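Local coordinates for copper-transporting ATPase (Sulfolobus solfataricus, PDB 2YJ3), which probably couples ATP hydrolysis to the movement of metal cations across the cell membrane, this piece being the catalytic domain of a type IB P-type ATPase, at residues A[53-66]-A[77-91]. The protein carries 1 engineered substitution. Sequence-based numbering, arbitrary orientation.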
loop_
_atom_site.group_PDB
_atom_site.type_symbol
_atom_site.label_atom_id
_atom_site.label_comp_id
_atom_site.label_asym_id
_atom_site.label_seq_id
_atom_site.Cartn_x
_atom_site.Cartn_y
_atom_site.Cartn_z
ATOM N N SER A 53 5.389 -28.306 2.813
ATOM C CA SER A 53 4.734 -27.708 3.981
ATOM C C SER A 53 5.710 -27.397 5.130
ATOM O O SER A 53 5.489 -26.473 5.908
ATOM C CB SER A 53 3.566 -28.598 4.461
ATOM O OG SER A 53 2.511 -28.639 3.482
ATOM N N LEU A 54 6.803 -28.154 5.229
ATOM C CA LEU A 54 7.842 -27.837 6.215
ATOM C C LEU A 54 8.454 -26.467 5.906
ATOM O O LEU A 54 8.666 -25.659 6.797
ATOM C CB LEU A 54 8.937 -28.918 6.242
ATOM C CG LEU A 54 10.079 -28.711 7.254
ATOM C CD1 LEU A 54 9.565 -28.567 8.665
ATOM C CD2 LEU A 54 11.110 -29.846 7.171
ATOM N N SER A 55 8.726 -26.218 4.631
ATOM C CA SER A 55 9.248 -24.934 4.197
ATOM C C SER A 55 8.284 -23.826 4.541
ATOM O O SER A 55 8.678 -22.744 4.994
ATOM C CB SER A 55 9.508 -24.946 2.691
ATOM O OG SER A 55 10.561 -25.837 2.387
ATOM N N LEU A 56 7.011 -24.105 4.310
ATOM C CA LEU A 56 5.938 -23.169 4.627
ATOM C C LEU A 56 5.985 -22.809 6.110
ATOM O O LEU A 56 5.932 -21.635 6.479
ATOM C CB LEU A 56 4.578 -23.796 4.250
ATOM C CG LEU A 56 3.301 -23.003 4.567
ATOM C CD1 LEU A 56 3.415 -21.567 4.063
ATOM C CD2 LEU A 56 2.030 -23.719 4.007
ATOM N N ALA A 57 6.104 -23.822 6.961
ATOM C CA ALA A 57 6.104 -23.604 8.406
ATOM C C ALA A 57 7.336 -22.818 8.836
ATOM O O ALA A 57 7.272 -22.036 9.778
ATOM C CB ALA A 57 6.058 -24.924 9.140
ATOM N N TYR A 58 8.462 -23.053 8.165
ATOM C CA TYR A 58 9.692 -22.352 8.483
ATOM C C TYR A 58 9.555 -20.877 8.140
ATOM O O TYR A 58 9.843 -20.015 8.949
ATOM C CB TYR A 58 10.878 -22.966 7.728
ATOM C CG TYR A 58 11.424 -24.246 8.336
ATOM C CD1 TYR A 58 11.053 -24.642 9.614
ATOM C CD2 TYR A 58 12.314 -25.057 7.628
ATOM C CE1 TYR A 58 11.537 -25.805 10.172
ATOM C CE2 TYR A 58 12.813 -26.227 8.184
ATOM C CZ TYR A 58 12.428 -26.587 9.464
ATOM O OH TYR A 58 12.919 -27.739 10.051
ATOM N N ALA A 59 9.108 -20.587 6.930
ATOM C CA ALA A 59 8.944 -19.203 6.502
ATOM C C ALA A 59 7.979 -18.434 7.424
ATOM O O ALA A 59 8.258 -17.322 7.828
ATOM C CB ALA A 59 8.434 -19.167 5.079
ATOM N N ALA A 60 6.832 -19.030 7.729
ATOM C CA ALA A 60 5.820 -18.383 8.559
ATOM C C ALA A 60 6.343 -18.149 9.964
ATOM O O ALA A 60 6.054 -17.117 10.596
ATOM C CB ALA A 60 4.536 -19.254 8.605
ATOM N N SER A 61 7.104 -19.120 10.463
ATOM C CA SER A 61 7.675 -19.030 11.797
ATOM C C SER A 61 8.627 -17.838 11.890
ATOM O O SER A 61 8.640 -17.135 12.890
ATOM C CB SER A 61 8.388 -20.333 12.184
ATOM O OG SER A 61 7.486 -21.423 12.254
ATOM N N VAL A 62 9.424 -17.597 10.853
ATOM C CA VAL A 62 10.283 -16.417 10.881
ATOM C C VAL A 62 9.464 -15.140 10.645
ATOM O O VAL A 62 9.667 -14.124 11.308
ATOM C CB VAL A 62 11.440 -16.514 9.862
ATOM C CG1 VAL A 62 12.247 -15.232 9.869
ATOM C CG2 VAL A 62 12.327 -17.704 10.192
ATOM N N GLU A 63 8.533 -15.192 9.702
ATOM C CA GLU A 63 7.733 -14.010 9.391
ATOM C C GLU A 63 6.860 -13.570 10.571
ATOM O O GLU A 63 6.428 -12.411 10.637
ATOM C CB GLU A 63 6.874 -14.258 8.147
ATOM C CG GLU A 63 7.655 -14.317 6.856
ATOM C CD GLU A 63 8.129 -12.946 6.384
ATOM O OE1 GLU A 63 8.366 -12.059 7.227
ATOM O OE2 GLU A 63 8.256 -12.753 5.159
ATOM N N ALA A 64 6.604 -14.487 11.505
ATOM C CA ALA A 64 5.757 -14.164 12.657
ATOM C C ALA A 64 6.384 -13.142 13.592
ATOM O O ALA A 64 5.745 -12.672 14.529
ATOM C CB ALA A 64 5.378 -15.433 13.433
ATOM N N LEU A 65 7.628 -12.769 13.342
ATOM C CA LEU A 65 8.303 -11.817 14.231
ATOM C C LEU A 65 8.386 -10.435 13.602
ATOM O O LEU A 65 8.948 -9.518 14.177
ATOM C CB LEU A 65 9.696 -12.327 14.577
ATOM C CG LEU A 65 9.692 -13.733 15.181
ATOM C CD1 LEU A 65 11.115 -14.234 15.479
ATOM C CD2 LEU A 65 8.854 -13.742 16.451
ATOM N N SER A 66 7.820 -10.294 12.412
ATOM C CA SER A 66 7.788 -9.008 11.729
ATOM C C SER A 66 6.363 -8.471 11.672
ATOM O O SER A 66 5.404 -9.239 11.697
ATOM C CB SER A 66 8.341 -9.151 10.315
ATOM O OG SER A 66 7.809 -8.144 9.475
ATOM N N TYR A 77 -1.634 -16.998 5.663
ATOM C CA TYR A 77 -1.731 -18.107 4.722
ATOM C C TYR A 77 -1.271 -19.402 5.372
ATOM O O TYR A 77 -1.933 -20.428 5.261
ATOM C CB TYR A 77 -0.894 -17.842 3.467
ATOM C CG TYR A 77 -0.866 -19.013 2.505
ATOM C CD1 TYR A 77 -1.896 -19.206 1.581
ATOM C CD2 TYR A 77 0.179 -19.932 2.526
ATOM C CE1 TYR A 77 -1.881 -20.282 0.690
ATOM C CE2 TYR A 77 0.202 -21.016 1.643
ATOM C CZ TYR A 77 -0.831 -21.190 0.731
ATOM O OH TYR A 77 -0.807 -22.268 -0.145
ATOM N N ALA A 78 -0.134 -19.367 6.054
ATOM C CA ALA A 78 0.364 -20.596 6.664
ATOM C C ALA A 78 -0.606 -21.112 7.727
ATOM O O ALA A 78 -0.851 -22.315 7.828
ATOM C CB ALA A 78 1.715 -20.392 7.249
ATOM N N LYS A 79 -1.143 -20.197 8.527
ATOM C CA LYS A 79 -2.097 -20.559 9.563
ATOM C C LYS A 79 -3.375 -21.150 8.963
ATOM O O LYS A 79 -3.941 -22.075 9.530
ATOM C CB LYS A 79 -2.434 -19.347 10.443
ATOM N N GLU A 80 -3.832 -20.617 7.828
ATOM C CA GLU A 80 -5.026 -21.166 7.172
ATOM C C GLU A 80 -4.731 -22.551 6.612
ATOM O O GLU A 80 -5.651 -23.351 6.438
ATOM C CB GLU A 80 -5.532 -20.267 6.040
ATOM C CG GLU A 80 -6.021 -18.892 6.464
ATOM C CD GLU A 80 -6.193 -17.951 5.276
ATOM O OE1 GLU A 80 -5.583 -18.200 4.216
ATOM O OE2 GLU A 80 -6.942 -16.959 5.401
ATOM N N GLN A 81 -3.458 -22.832 6.306
ATOM C CA GLN A 81 -3.083 -24.169 5.835
ATOM C C GLN A 81 -3.007 -25.153 6.994
ATOM O O GLN A 81 -2.987 -26.357 6.779
ATOM C CB GLN A 81 -1.737 -24.147 5.103
ATOM C CG GLN A 81 -1.773 -23.294 3.877
ATOM C CD GLN A 81 -2.911 -23.691 2.966
ATOM O OE1 GLN A 81 -3.016 -24.849 2.559
ATOM N NE2 GLN A 81 -3.773 -22.735 2.641
ATOM N N GLY A 82 -2.917 -24.636 8.218
ATOM C CA GLY A 82 -2.968 -25.480 9.401
ATOM C C GLY A 82 -1.631 -25.700 10.091
ATOM O O GLY A 82 -1.555 -26.364 11.120
ATOM N N VAL A 83 -0.561 -25.144 9.538
ATOM C CA VAL A 83 0.747 -25.349 10.137
ATOM C C VAL A 83 0.889 -24.471 11.376
ATOM O O VAL A 83 0.264 -23.413 11.465
ATOM C CB VAL A 83 1.884 -25.094 9.125
ATOM C CG1 VAL A 83 1.718 -26.012 7.922
ATOM C CG2 VAL A 83 1.884 -23.647 8.677
ATOM N N LYS A 84 1.686 -24.920 12.342
ATOM C CA LYS A 84 1.873 -24.152 13.570
ATOM C C LYS A 84 3.200 -23.409 13.577
ATOM O O LYS A 84 4.161 -23.825 12.944
ATOM C CB LYS A 84 1.744 -25.032 14.819
ATOM C CG LYS A 84 2.737 -26.170 14.896
ATOM C CD LYS A 84 2.686 -26.876 16.255
ATOM C CE LYS A 84 3.738 -27.986 16.329
ATOM N NZ LYS A 84 3.617 -28.844 17.543
ATOM N N ILE A 85 3.223 -22.294 14.292
ATOM C CA ILE A 85 4.416 -21.474 14.424
ATOM C C ILE A 85 5.477 -22.162 15.278
ATOM O O ILE A 85 5.188 -22.663 16.367
ATOM C CB ILE A 85 4.078 -20.109 15.042
ATOM C CG1 ILE A 85 3.136 -19.334 14.127
ATOM C CG2 ILE A 85 5.344 -19.299 15.257
ATOM C CD1 ILE A 85 3.732 -19.026 12.772
ATOM N N LEU A 86 6.708 -22.163 14.780
ATOM C CA LEU A 86 7.830 -22.824 15.448
ATOM C C LEU A 86 8.722 -21.821 16.192
ATOM O O LEU A 86 8.735 -20.629 15.875
ATOM C CB LEU A 86 8.649 -23.606 14.416
ATOM C CG LEU A 86 8.207 -25.023 14.028
ATOM C CD1 LEU A 86 6.836 -25.376 14.595
ATOM C CD2 LEU A 86 8.247 -25.232 12.505
ATOM N N GLU A 87 9.469 -22.291 17.183
ATOM C CA GLU A 87 10.389 -21.393 17.888
ATOM C C GLU A 87 11.569 -20.953 17.015
ATOM O O GLU A 87 12.322 -21.777 16.508
ATOM C CB GLU A 87 10.895 -22.023 19.190
ATOM N N VAL A 88 11.724 -19.641 16.862
ATOM C CA VAL A 88 12.848 -19.048 16.135
ATOM C C VAL A 88 13.858 -18.399 17.084
ATOM O O VAL A 88 13.474 -17.799 18.085
ATOM C CB VAL A 88 12.370 -17.941 15.176
ATOM C CG1 VAL A 88 13.581 -17.286 14.431
ATOM C CG2 VAL A 88 11.330 -18.483 14.202
ATOM N N LYS A 89 15.140 -18.518 16.750
ATOM C CA LYS A 89 16.210 -17.817 17.453
ATOM C C LYS A 89 16.987 -16.951 16.467
ATOM O O LYS A 89 16.961 -17.185 15.254
ATOM C CB LYS A 89 17.167 -18.807 18.129
ATOM N N ASP A 90 17.679 -15.949 16.995
ATOM C CA ASP A 90 18.530 -15.071 16.198
ATOM C C ASP A 90 17.774 -14.308 15.115
ATOM O O ASP A 90 18.302 -14.046 14.040
ATOM C CB ASP A 90 19.677 -15.862 15.574
ATOM C CG ASP A 90 20.632 -16.397 16.607
ATOM O OD1 ASP A 90 20.942 -15.657 17.566
ATOM O OD2 ASP A 90 21.074 -17.553 16.468
ATOM N N PHE A 91 16.538 -13.939 15.397
ATOM C CA PHE A 91 15.774 -13.203 14.406
ATOM C C PHE A 91 16.517 -11.939 13.995
ATOM O O PHE A 91 17.141 -11.271 14.822
ATOM C CB PHE A 91 14.408 -12.850 14.958
ATOM C CG PHE A 91 13.584 -12.011 14.040
ATOM C CD1 PHE A 91 12.952 -12.583 12.941
ATOM C CD2 PHE A 91 13.411 -10.658 14.287
ATOM C CE1 PHE A 91 12.179 -11.815 12.117
ATOM C CE2 PHE A 91 12.639 -9.877 13.455
ATOM C CZ PHE A 91 12.013 -10.450 12.373
#
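Ser61 and Leu86 make the one hydrogen bond between 53-66 and 77-91. Leu86 N donates to Ser61 OG at 2.7 Å, with an N-H...O angle of 159°. Ser61 OG lies beside its own backbone N and donates to Ala57 O at 2.6 Å. Ala57 O also accepts from Ser61 N, and the two donors come from opposite faces of the carbonyl plane. The hydroxyl accepts one bond and gives one, which should hold its rotation, and it ties the extended chain to the helix. Leu86 CD2 lies against Ala57 CB and reaches the edge of the Tyr58 ring.

At the far end, Leu65 and Phe91 lie alongside, pointing opposite ways. Leu65 CB sits over the centre of one ring face, 3.6 Å from the centroid, a CH-pi contact. Phe91 CG is anti to the backbone N (chi1 176°), which carries the ring back to Leu65 and Val62. With an alanine at Phe91, Leu65 CB is likely to lose the ring face it lies on, and a gap to open beside Val62 CG1.

At the helix 77-81 end, Leu56 lies crosswise to Tyr77 and Gln81. Its CD1 meets the Tyr77 edge in plane, and its CD2 meets Gln81 CG at 3.8 Å. Ala60 CB and Ala78 CB pack tightly, 3.3 Å apart. Gly82 ends the helix in a Schellman motif and turns the chain toward Val83, which packs on Ala57.

The contact belongs to the nucleotide-binding domain. Glu63 contacts ATP in another structure of the protein; none is bound here. Helices 53-63 and 69-81 form a hairpin; the axes of 53-63 and the last turn, 77-81, run at 134°. Val62 and Tyr58 face strands 98-103 and 106-111, while the chain from Val83 runs along helix 53-63 to edge strand 91-94.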